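Local coordinates for sorbitol-6-phosphate dehydrogenase (Erwinia amylovora CFBP1430, PDB 5O3Z), which catalyses the NAD-dependent oxidation of sorbitol 6-phosphate to fructose 6-phosphate as a member of the short-chain dehydrogenase/reductase family, at the interface of chains A and B and the interface of chains A and C. Numbering follows the deposited sequence. Chains: chain A/B/C, Sorbitol-6-phosphate dehydrogenase.

Contact 1: the interface of chains A and B. Residues chain A 225, 227, 233, 258; chain B 247-248, 250.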
# COMPACT_ATOMS: atom_id res chain seq x y z
N LEU A 225 -13.48 -15.63 0.17
CA LEU A 225 -14.76 -15.98 0.75
C LEU A 225 -15.74 -16.63 -0.19
O LEU A 225 -16.79 -17.01 0.26
CB LEU A 225 -15.38 -14.79 1.46
CG LEU A 225 -14.79 -14.39 2.80
CD1 LEU A 225 -15.21 -13.03 3.29
CD2 LEU A 225 -15.15 -15.41 3.83
N ARG A 227 -17.69 -15.73 -2.71
CA ARG A 227 -19.00 -15.05 -2.73
C ARG A 227 -18.78 -13.76 -3.49
O ARG A 227 -17.71 -13.20 -3.37
CB ARG A 227 -19.38 -14.79 -1.25
CG ARG A 227 -20.68 -14.10 -0.99
CD ARG A 227 -21.29 -14.40 0.37
NE ARG A 227 -20.80 -13.60 1.49
CZ ARG A 227 -19.98 -14.02 2.47
NH1 ARG A 227 -19.51 -15.27 2.47
NH2 ARG A 227 -19.62 -13.19 3.47
N ASP A 233 -23.80 -5.88 2.13
CA ASP A 233 -22.40 -5.66 2.64
C ASP A 233 -22.03 -4.21 2.50
O ASP A 233 -21.51 -3.62 3.37
CB ASP A 233 -21.40 -6.48 1.85
CG ASP A 233 -21.72 -7.92 1.82
OD1 ASP A 233 -22.00 -8.51 2.90
OD2 ASP A 233 -21.68 -8.47 0.73
N GLY A 258 -14.43 -9.46 0.10
CA GLY A 258 -14.33 -10.91 0.47
C GLY A 258 -12.92 -11.42 0.50
O GLY A 258 -12.67 -12.61 0.25
N ALA B 247 -19.14 -9.49 7.45
CA ALA B 247 -18.84 -10.82 6.99
C ALA B 247 -18.09 -10.85 5.69
O ALA B 247 -17.38 -11.82 5.45
CB ALA B 247 -20.10 -11.67 6.87
N TYR B 248 -18.26 -9.82 4.84
CA TYR B 248 -17.59 -9.76 3.57
C TYR B 248 -16.21 -9.11 3.59
O TYR B 248 -15.65 -8.94 2.50
CB TYR B 248 -18.45 -9.07 2.50
CG TYR B 248 -18.09 -9.50 1.10
CD1 TYR B 248 -18.12 -10.83 0.76
CD2 TYR B 248 -17.75 -8.59 0.12
CE1 TYR B 248 -17.77 -11.26 -0.47
CE2 TYR B 248 -17.45 -9.00 -1.17
CZ TYR B 248 -17.44 -10.32 -1.47
OH TYR B 248 -17.12 -10.80 -2.68
N THR B 250 -12.28 -9.49 4.98
CA THR B 250 -11.31 -10.34 5.69
C THR B 250 -9.89 -10.06 5.30
O THR B 250 -9.60 -9.62 4.16
CB THR B 250 -11.65 -11.85 5.55
OG1 THR B 250 -10.78 -12.62 6.40
CG2 THR B 250 -11.57 -12.31 4.13

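Contact 2: the interface of chains A and B. Residues chain A 224, 258-259, 262; chain B 173-174, 177, 250.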
# COMPACT_ATOMS: atom_id res chain seq x y z
N PRO A 224 -11.47 -15.06 -1.91
CA PRO A 224 -11.28 -16.09 -0.86
C PRO A 224 -12.61 -16.55 -0.19
O PRO A 224 -12.87 -17.76 -0.14
CB PRO A 224 -10.36 -15.41 0.11
CG PRO A 224 -9.48 -14.63 -0.80
CD PRO A 224 -10.40 -14.04 -1.84
N GLY A 258 -14.43 -9.46 0.10
CA GLY A 258 -14.33 -10.91 0.47
C GLY A 258 -12.92 -11.42 0.50
O GLY A 258 -12.67 -12.61 0.25
N GLY A 259 -11.99 -10.52 0.85
CA GLY A 259 -10.56 -10.84 0.87
C GLY A 259 -9.77 -10.89 -0.41
O GLY A 259 -8.58 -11.24 -0.40
N MET A 262 -6.26 -7.17 -0.00
CA MET A 262 -5.94 -7.06 1.42
C MET A 262 -4.88 -5.97 1.69
O MET A 262 -4.52 -5.72 2.86
CB MET A 262 -5.45 -8.39 1.91
CG MET A 262 -6.51 -9.44 2.12
SD MET A 262 -5.73 -11.07 2.55
CE MET A 262 -7.09 -12.21 2.29
N ALA B 173 -6.31 -15.36 6.87
CA ALA B 173 -7.55 -15.06 6.18
C ALA B 173 -7.76 -15.99 5.01
O ALA B 173 -8.87 -16.48 4.77
CB ALA B 173 -7.57 -13.62 5.73
N LEU B 174 -6.70 -16.25 4.29
CA LEU B 174 -6.75 -17.03 3.11
C LEU B 174 -6.93 -18.50 3.45
O LEU B 174 -7.63 -19.21 2.72
CB LEU B 174 -5.48 -16.88 2.27
CG LEU B 174 -5.23 -15.56 1.56
CD1 LEU B 174 -3.90 -15.58 0.83
CD2 LEU B 174 -6.35 -15.18 0.57
N ALA B 177 -10.80 -18.63 5.22
CA ALA B 177 -11.92 -18.23 4.36
C ALA B 177 -12.88 -19.39 4.01
O ALA B 177 -14.08 -19.22 4.05
CB ALA B 177 -11.39 -17.61 3.07
N THR B 250 -12.28 -9.49 4.98
CA THR B 250 -11.31 -10.34 5.69
C THR B 250 -9.89 -10.06 5.30
O THR B 250 -9.60 -9.62 4.16
CB THR B 250 -11.65 -11.85 5.55
OG1 THR B 250 -10.78 -12.62 6.40
CG2 THR B 250 -11.57 -12.31 4.13

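Contact 3: the interface of chains A and C. Residues chain A 164, 166-167, 170; chain C 149-151, 163.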
# COMPACT_ATOMS: atom_id res chain seq x y z
N GLY A 164 -8.07 8.05 -8.76
CA GLY A 164 -8.20 9.48 -8.51
C GLY A 164 -9.19 9.80 -7.41
O GLY A 164 -8.90 10.64 -6.54
N VAL A 166 -9.55 7.97 -4.71
CA VAL A 166 -8.84 7.73 -3.45
C VAL A 166 -8.06 8.94 -3.09
O VAL A 166 -8.12 9.39 -1.96
CB VAL A 166 -7.92 6.52 -3.56
CG1 VAL A 166 -7.08 6.40 -2.25
CG2 VAL A 166 -8.78 5.29 -3.86
N GLY A 167 -7.35 9.46 -4.07
CA GLY A 167 -6.59 10.72 -3.88
C GLY A 167 -7.46 11.88 -3.40
O GLY A 167 -7.09 12.61 -2.48
N GLN A 170 -8.44 11.37 0.23
CA GLN A 170 -7.44 11.69 1.23
C GLN A 170 -7.26 13.22 1.40
O GLN A 170 -7.13 13.71 2.53
CB GLN A 170 -6.09 10.98 0.91
CG GLN A 170 -6.20 9.48 0.91
CD GLN A 170 -4.85 8.81 0.67
OE1 GLN A 170 -3.83 9.43 0.76
NE2 GLN A 170 -4.90 7.53 0.35
N LYS C 149 0.85 9.38 -3.81
CA LYS C 149 0.91 8.32 -2.80
C LYS C 149 0.13 8.63 -1.53
O LYS C 149 -0.34 7.72 -0.89
CB LYS C 149 2.38 8.11 -2.34
CG LYS C 149 3.32 7.51 -3.39
CD LYS C 149 2.96 6.14 -3.84
CE LYS C 149 3.04 5.13 -2.73
NZ LYS C 149 3.20 3.80 -3.33
N VAL C 150 0.13 9.88 -1.15
CA VAL C 150 -0.52 10.36 0.05
C VAL C 150 -1.20 11.72 -0.33
O VAL C 150 -0.53 12.61 -0.88
CB VAL C 150 0.46 10.54 1.22
CG1 VAL C 150 1.52 11.57 0.89
CG2 VAL C 150 -0.30 10.97 2.49
N GLY C 151 -2.50 11.81 -0.12
CA GLY C 151 -3.25 13.05 -0.27
C GLY C 151 -2.55 14.27 0.32
O GLY C 151 -1.94 14.20 1.36
N PHE C 163 -2.83 10.59 -8.07
CA PHE C 163 -3.34 9.25 -7.77
C PHE C 163 -3.85 8.62 -9.00
O PHE C 163 -3.63 7.42 -9.23
CB PHE C 163 -4.43 9.20 -6.70
CG PHE C 163 -3.92 9.12 -5.27
CD1 PHE C 163 -3.29 10.21 -4.70
CD2 PHE C 163 -4.17 8.04 -4.51
CE1 PHE C 163 -2.84 10.18 -3.41
CE2 PHE C 163 -3.77 7.98 -3.19
CZ PHE C 163 -3.12 9.05 -2.63

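Contact 4: the interface of chains A and C. Residues chain A 128, 132, 172, 175-176; chain C 100-102.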
# COMPACT_ATOMS: atom_id res chain seq x y z
N SER A 128 -19.92 19.78 1.82
CA SER A 128 -19.04 20.24 2.90
C SER A 128 -19.29 21.66 3.38
O SER A 128 -19.17 21.93 4.59
CB SER A 128 -17.54 20.11 2.58
OG SER A 128 -17.09 20.85 1.46
N ILE A 132 -20.03 22.61 7.23
CA ILE A 132 -19.25 23.63 7.88
C ILE A 132 -20.08 24.76 8.45
O ILE A 132 -19.88 25.17 9.62
CB ILE A 132 -18.18 24.19 6.93
CG1 ILE A 132 -17.12 23.09 6.72
CG2 ILE A 132 -17.49 25.44 7.46
CD1 ILE A 132 -16.25 23.34 5.51
N LEU A 172 -9.51 15.56 0.65
CA LEU A 172 -10.76 15.99 1.37
C LEU A 172 -10.67 15.79 2.88
O LEU A 172 -11.00 16.68 3.69
CB LEU A 172 -11.98 15.21 0.89
CG LEU A 172 -12.43 15.52 -0.56
CD1 LEU A 172 -13.58 14.71 -1.06
CD2 LEU A 172 -12.75 16.99 -0.68
N ASP A 175 -8.36 18.27 4.37
CA ASP A 175 -8.95 19.64 4.34
C ASP A 175 -10.08 19.77 5.34
O ASP A 175 -10.31 20.88 5.85
CB ASP A 175 -9.51 19.99 2.96
CG ASP A 175 -8.45 20.35 1.96
OD1 ASP A 175 -7.22 20.10 2.18
OD2 ASP A 175 -8.81 20.90 0.90
N LEU A 176 -10.76 18.67 5.65
CA LEU A 176 -11.99 18.77 6.43
C LEU A 176 -11.87 18.27 7.86
O LEU A 176 -12.79 18.54 8.67
CB LEU A 176 -13.16 18.14 5.68
CG LEU A 176 -13.42 18.71 4.29
CD1 LEU A 176 -14.51 17.93 3.57
CD2 LEU A 176 -13.89 20.18 4.37
N PRO C 100 -8.19 25.34 -0.24
CA PRO C 100 -9.07 24.43 0.50
C PRO C 100 -10.18 23.96 -0.39
O PRO C 100 -10.60 24.71 -1.29
CB PRO C 100 -9.65 25.31 1.62
CG PRO C 100 -9.15 26.73 1.38
CD PRO C 100 -7.99 26.64 0.46
N ILE C 101 -10.66 22.73 -0.20
CA ILE C 101 -11.72 22.24 -1.07
C ILE C 101 -12.84 23.25 -1.23
O ILE C 101 -13.32 23.53 -2.33
CB ILE C 101 -12.31 20.92 -0.55
CG1 ILE C 101 -13.42 20.44 -1.42
CG2 ILE C 101 -12.75 20.97 0.91
CD1 ILE C 101 -13.05 20.35 -2.89
N THR C 102 -13.28 23.80 -0.09
CA THR C 102 -14.26 24.90 -0.03
C THR C 102 -14.15 26.01 -1.14
O THR C 102 -15.18 26.50 -1.64
CB THR C 102 -14.10 25.61 1.34
OG1 THR C 102 -14.34 24.67 2.39
CG2 THR C 102 -15.02 26.82 1.47

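Contact 1: the interface of chains A and B
B:Tyr248 reaches into chain A with its phenol end first, and its hydroxyl OH donates a hydrogen bond of 2.6 Å to the backbone carbonyl O of A:Arg227. A tyrosine suits this place because it spans the gap with a flat ring and carries a donor at its end. The hydroxyl comes from above that carbonyl plane, 38° out of it, while the oxygen itself lies at the edge of the ring and in the ring plane. This end is the tight part. A:Gly258 N sits 3.3 Å above one face of the ring, nearer its edge than its centre, and also donates to the backbone O of B:Tyr248 at 2.7 Å. Glycine readily adopts the positive phi of 59°, and its bare CA can lie 3.6 Å from CE1 of the tyrosine. At the root of the ring, CG of A:Asp233 meets CB of B:Tyr248 at 3.5 Å, with the carboxylate nearly parallel to the ring.

Along the side chain of A:Arg227 the fit is looser. Bent at chi3, the long arginine runs antiparallel to the tyrosine side chain, NE staying 3.9 Å from CD1 of B:Tyr248, and its guanidinium reaches O of B:Ala247 through a weak hydrogen bond from NH2 (3.3 Å). Farther along, CD1 of A:Leu225 rests against the methyl CG2 of B:Thr250. Repeated by the two-fold axis, the patch pins a loop of each subunit to its neighbour and probably helps hold the A–B pair together.

Contact 2: the interface of chains A and B
In A:Met262, chi1 of -76° sets CG opposite the carbonyl carbon, and the chain then runs extended, carrying the terminal methyl CE across to B:Leu174. The leucine answers with a similar first torsion (-70°), with chi2 near 180°, which together point CD2 at chain A. B:Leu174 belongs to helix 156-176, which in this short-chain dehydrogenase/reductase begins with the YxxxK catalytic motif; the partner here is the C-terminal segment of the other subunit together with the loop carrying A:Pro224. CE of A:Met262 meets CD2 of B:Leu174 at 3.5 Å, and the two side chains meet at a slant. The same CE lies 3.8 Å from CB of B:Ala173, so the flexible thioether end fits against a branched leucine and a small alanine at once.

A:Pro224 approaches that CD2 as well. Its ring atom CG is 3.5 Å from CD2 of B:Leu174, a snug contact in which a rigid ring presses on one methyl. The neighbouring ring atom CB of A:Pro224 touches CB of B:Ala177 at 3.8 Å, just where the helix passes into the 3-10 turn 177-179. A short side chain suits this spot, where CB of B:Ala177 lies against the proline's main chain, 3.5 Å from O of A:Pro224. On the far side of the patch, CG2 of B:Thr250 continues to A:Gly259, where it lies 3.7 Å from CA. A glycine lets the threonine methyl and the backbone carbonyl of B:Thr250 come directly against the main chain.

Contact 3: the interface of chains A and C
One face of the C:Phe163 ring is laid against A:Gly167, whose CA stands 3.5 Å from the ring centroid in a CH-pi contact, nearer the ring's edge than its centre. At the edge, and in the ring plane, lies the backbone C of C:Val150 from the same chain. The amide of A:Gln170 meets the far rim, its plane standing 83° from that of the ring, with CD 3.7 Å from CZ of C:Phe163. A:Val166 lies on the same side of the ring as A:Gly167 but beyond its rim, its side chain crossing that of C:Phe163 at about a right angle, with the CG1 methyl 3.8 Å from CE2 of C:Phe163.

The two helices that meet here, related by the two-fold, are both copies of 156-176, which begins with the SDR family's YxxxK motif; C:Phe163 directly follows its lysine. The bare CA of A:Gly167 lets the broad, apolar phenylalanine ring lie flat on the helix backbone, and the valine methyl extends the apolar surface. This packing probably helps build the four-helix arrangement typical of tetrameric SDR enzymes.

A:Gln170 combines both characters. Its CB packs 3.7 Å from CA of C:Gly151, and the chain, with CG opposite the carbonyl carbon (chi1 -62°), runs extended to the chain C loop. Glutamine has the length for this and ends in a carbonyl acceptor. There C:Gly151 N donates to OE1 of A:Gln170 at 2.9 Å, almost straight at the hydrogen (176°), with the donor tilted from the amide plane.

Contact 4: the interface of chains A and C
C:Ile101 presents both its backbone N and its side chain to helix 156-176 of chain A, the helix that starts with the YxxxK motif of short-chain dehydrogenases. Its N donates a hydrogen bond of 2.8 Å to the carboxylate oxygen OD2 of A:Asp175. The donor arrives on the anti side of that oxygen, 20° out of the carboxylate plane. Beside this bond, the CG1 branch of C:Ile101 lies 3.6 Å from CD2 of A:Leu172. The CG2 methyl of C:Ile101 diverges from CG1 and meets CD2 of A:Leu176 at 3.7 Å. A branched isoleucine thus spreads over two leucines that sit one helical turn apart, while A:Asp175, beside the second of them, supplies the acceptor.

Outward from this core, A:Asp175 holds CG opposite its carbonyl carbon, with chi1 at -77°, which swings OD2 over the start of the 3-10 turn C:101-103. An acidic group at that end is apt, since the first N-H of the turn has no partner within the turn itself, and the turn's N-terminal end may weakly favour a negative charge. C:Pro100 precedes the turn; its CA is 3.6 Å from OD2 of A:Asp175, and its ring restricts the backbone just before the turn. Helix 106-133 of chain A adds a more distant wall: CD1 of A:Ile132 lies 3.9 Å from the hydroxyl OG1 of C:Thr102, and the small A:Ser128 merely flanks the site.

Contacts 1 and 2 adjoin within the A–B interface, their C-alpha centres about 7 Å apart, and share A:Gly258 and B:Thr250. Contacts 3 and 4 lie about 15 Å apart in the A–C interface and both draw on helix 156-176 of chain A. Chain B's copy of that helix serves contact 2, so this one element takes part in both kinds of interface. Between the interfaces, the centres of contact 1 and contact 3 are about 25 Å apart. Those of contact 2 and contact 4 are about 35 Å apart. Two different two-fold interfaces fit the deposited four-subunit assembly, probably the working form.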